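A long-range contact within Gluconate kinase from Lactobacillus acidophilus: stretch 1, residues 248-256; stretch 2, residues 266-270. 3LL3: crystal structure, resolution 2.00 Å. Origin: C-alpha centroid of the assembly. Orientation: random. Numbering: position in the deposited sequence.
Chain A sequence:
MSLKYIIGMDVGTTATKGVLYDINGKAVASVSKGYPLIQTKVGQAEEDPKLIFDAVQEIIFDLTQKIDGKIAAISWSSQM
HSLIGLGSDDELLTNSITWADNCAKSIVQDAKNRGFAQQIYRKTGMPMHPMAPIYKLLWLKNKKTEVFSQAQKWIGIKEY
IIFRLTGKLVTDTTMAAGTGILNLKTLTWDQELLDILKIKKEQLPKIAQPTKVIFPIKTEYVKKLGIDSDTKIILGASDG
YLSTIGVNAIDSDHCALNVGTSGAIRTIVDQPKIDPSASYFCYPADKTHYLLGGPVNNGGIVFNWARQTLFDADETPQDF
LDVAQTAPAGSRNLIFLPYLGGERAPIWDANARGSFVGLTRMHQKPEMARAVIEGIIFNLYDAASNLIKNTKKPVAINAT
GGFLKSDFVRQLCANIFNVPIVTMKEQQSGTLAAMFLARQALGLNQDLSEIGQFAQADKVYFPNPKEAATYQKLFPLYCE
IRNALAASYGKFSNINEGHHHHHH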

# COMPACT_ATOMS: atom_id res chain seq x y z
N ASN A 248 30.52 -19.49 9.55
CA ASN A 248 31.06 -20.58 8.74
C ASN A 248 30.66 -20.53 7.27
O ASN A 248 30.60 -21.56 6.60
CB ASN A 248 30.67 -21.94 9.31
CG ASN A 248 31.64 -23.03 8.91
OD1 ASN A 248 32.80 -22.75 8.61
ND2 ASN A 248 31.17 -24.28 8.90
N ALA A 249 30.35 -19.34 6.77
CA ALA A 249 30.05 -19.21 5.35
C ALA A 249 31.30 -18.74 4.63
O ALA A 249 31.42 -17.58 4.25
CB ALA A 249 28.88 -18.25 5.11
N ILE A 250 32.24 -19.66 4.44
CA ILE A 250 33.60 -19.28 4.02
C ILE A 250 33.77 -19.35 2.51
O ILE A 250 34.76 -18.87 1.95
CB ILE A 250 34.67 -20.15 4.69
CG1 ILE A 250 34.51 -21.59 4.21
CG2 ILE A 250 34.54 -20.07 6.20
CD1 ILE A 250 35.50 -22.54 4.81
N ASP A 251 32.77 -19.93 1.84
CA ASP A 251 32.84 -20.03 0.38
C ASP A 251 31.47 -19.89 -0.27
O ASP A 251 30.45 -19.77 0.41
CB ASP A 251 33.54 -21.32 -0.07
CG ASP A 251 32.86 -22.58 0.43
OD1 ASP A 251 31.61 -22.64 0.44
OD2 ASP A 251 33.59 -23.51 0.83
N SER A 252 31.47 -19.90 -1.60
CA SER A 252 30.27 -19.59 -2.38
C SER A 252 29.15 -20.63 -2.29
O SER A 252 28.04 -20.37 -2.76
CB SER A 252 30.65 -19.38 -3.84
OG SER A 252 31.25 -20.55 -4.35
N ASP A 253 29.43 -21.80 -1.71
CA ASP A 253 28.39 -22.82 -1.51
C ASP A 253 27.43 -22.37 -0.42
O ASP A 253 26.33 -22.91 -0.30
CB ASP A 253 28.98 -24.19 -1.14
CG ASP A 253 29.65 -24.90 -2.32
OD1 ASP A 253 29.27 -24.67 -3.48
OD2 ASP A 253 30.58 -25.70 -2.07
N HIS A 254 27.85 -21.40 0.38
CA HIS A 254 27.01 -20.83 1.43
C HIS A 254 26.79 -19.32 1.25
O HIS A 254 27.57 -18.65 0.57
CB HIS A 254 27.62 -21.10 2.81
CG HIS A 254 27.50 -22.53 3.26
ND1 HIS A 254 28.17 -23.57 2.65
CD2 HIS A 254 26.83 -23.08 4.30
CE1 HIS A 254 27.90 -24.70 3.27
NE2 HIS A 254 27.08 -24.43 4.28
N CYS A 255 25.72 -18.80 1.85
CA CYS A 255 25.52 -17.36 2.02
C CYS A 255 25.31 -17.11 3.51
O CYS A 255 24.89 -18.00 4.24
CB CYS A 255 24.26 -16.89 1.28
SG CYS A 255 24.37 -16.81 -0.54
N ALA A 256 25.59 -15.90 3.98
CA ALA A 256 25.23 -15.52 5.34
C ALA A 256 24.11 -14.48 5.31
O ALA A 256 24.21 -13.45 4.62
CB ALA A 256 26.45 -15.01 6.11
N ARG A 266 25.17 -11.91 2.36
CA ARG A 266 26.56 -11.92 1.90
C ARG A 266 27.06 -13.31 1.52
O ARG A 266 26.57 -14.33 2.01
CB ARG A 266 27.48 -11.44 3.00
CG ARG A 266 27.13 -10.12 3.59
CD ARG A 266 28.04 -9.86 4.75
NE ARG A 266 27.72 -8.62 5.44
CZ ARG A 266 27.18 -8.55 6.66
NH1 ARG A 266 26.88 -9.67 7.33
NH2 ARG A 266 26.94 -7.36 7.20
N THR A 267 28.09 -13.31 0.69
CA THR A 267 28.73 -14.54 0.27
C THR A 267 30.16 -14.24 -0.15
O THR A 267 30.47 -13.11 -0.51
CB THR A 267 27.94 -15.22 -0.87
OG1 THR A 267 28.42 -16.56 -1.05
CG2 THR A 267 28.09 -14.43 -2.19
N ILE A 268 31.03 -15.24 -0.12
CA ILE A 268 32.44 -15.04 -0.44
C ILE A 268 32.78 -15.83 -1.70
O ILE A 268 32.48 -17.03 -1.78
CB ILE A 268 33.32 -15.48 0.74
CG1 ILE A 268 33.12 -14.52 1.91
CG2 ILE A 268 34.79 -15.58 0.32
CD1 ILE A 268 33.73 -14.97 3.21
N VAL A 269 33.37 -15.15 -2.68
CA VAL A 269 33.68 -15.76 -3.97
C VAL A 269 35.18 -15.67 -4.24
O VAL A 269 35.89 -14.94 -3.54
CB VAL A 269 32.88 -15.10 -5.13
CG1 VAL A 269 31.41 -15.34 -4.94
CG2 VAL A 269 33.15 -13.59 -5.16
N ASP A 270 35.68 -16.42 -5.23
CA ASP A 270 37.14 -16.50 -5.41
C ASP A 270 37.74 -15.47 -6.35
O ASP A 270 38.95 -15.46 -6.58
CB ASP A 270 37.60 -17.91 -5.80
CG ASP A 270 36.93 -18.41 -7.07
OD1 ASP A 270 36.31 -17.62 -7.81
OD2 ASP A 270 37.02 -19.63 -7.32
O HOH W 1 30.19 -17.30 1.66
O HOH W 2 27.33 -17.75 -3.16

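This contact is a short antiparallel strand pairing that gives way, at D251 to H254, to a turn held by a threonine hydroxyl and two waters. The pairing is anchored at A256 and R266. A256 N donates to R266 O at 2.7 Å, and R266 N donates to A256 O at 2.9 Å. Their side chains lie on the same face of the sheet. C255 CA also approaches R266 O, at 3.2 Å.

Next to this pair, C255 and T267 remain close, while the turn before them takes H254 out from I268. T267 OG1 donates to H254 O at 2.8 Å, a side-chain to backbone bond. Its CB packs 3.9 Å from C255 SG. Water 2 donates to both T267 OG1 and S252 O, each at 2.7 Å.

The type I turn is closed by H254 N to D251 O, 3.1 Å, and braced by D253 N to D251 OD1, 3.2 Å. Water 1 accepts from I268 N at 2.8 Å and lies 2.8 Å from D251 O and 2.9 Å from A249 O, bridging the gap. S252 N is 3.0 Å from I268 O, but the angle is too poor for a hydrogen bond.

I268 is buried and its methyls pack against backbone carbonyls: its CD1 lies 3.6 Å from A249 O and its CG2 3.7 Å from I250 O. The stretches bury 376 Å² in total.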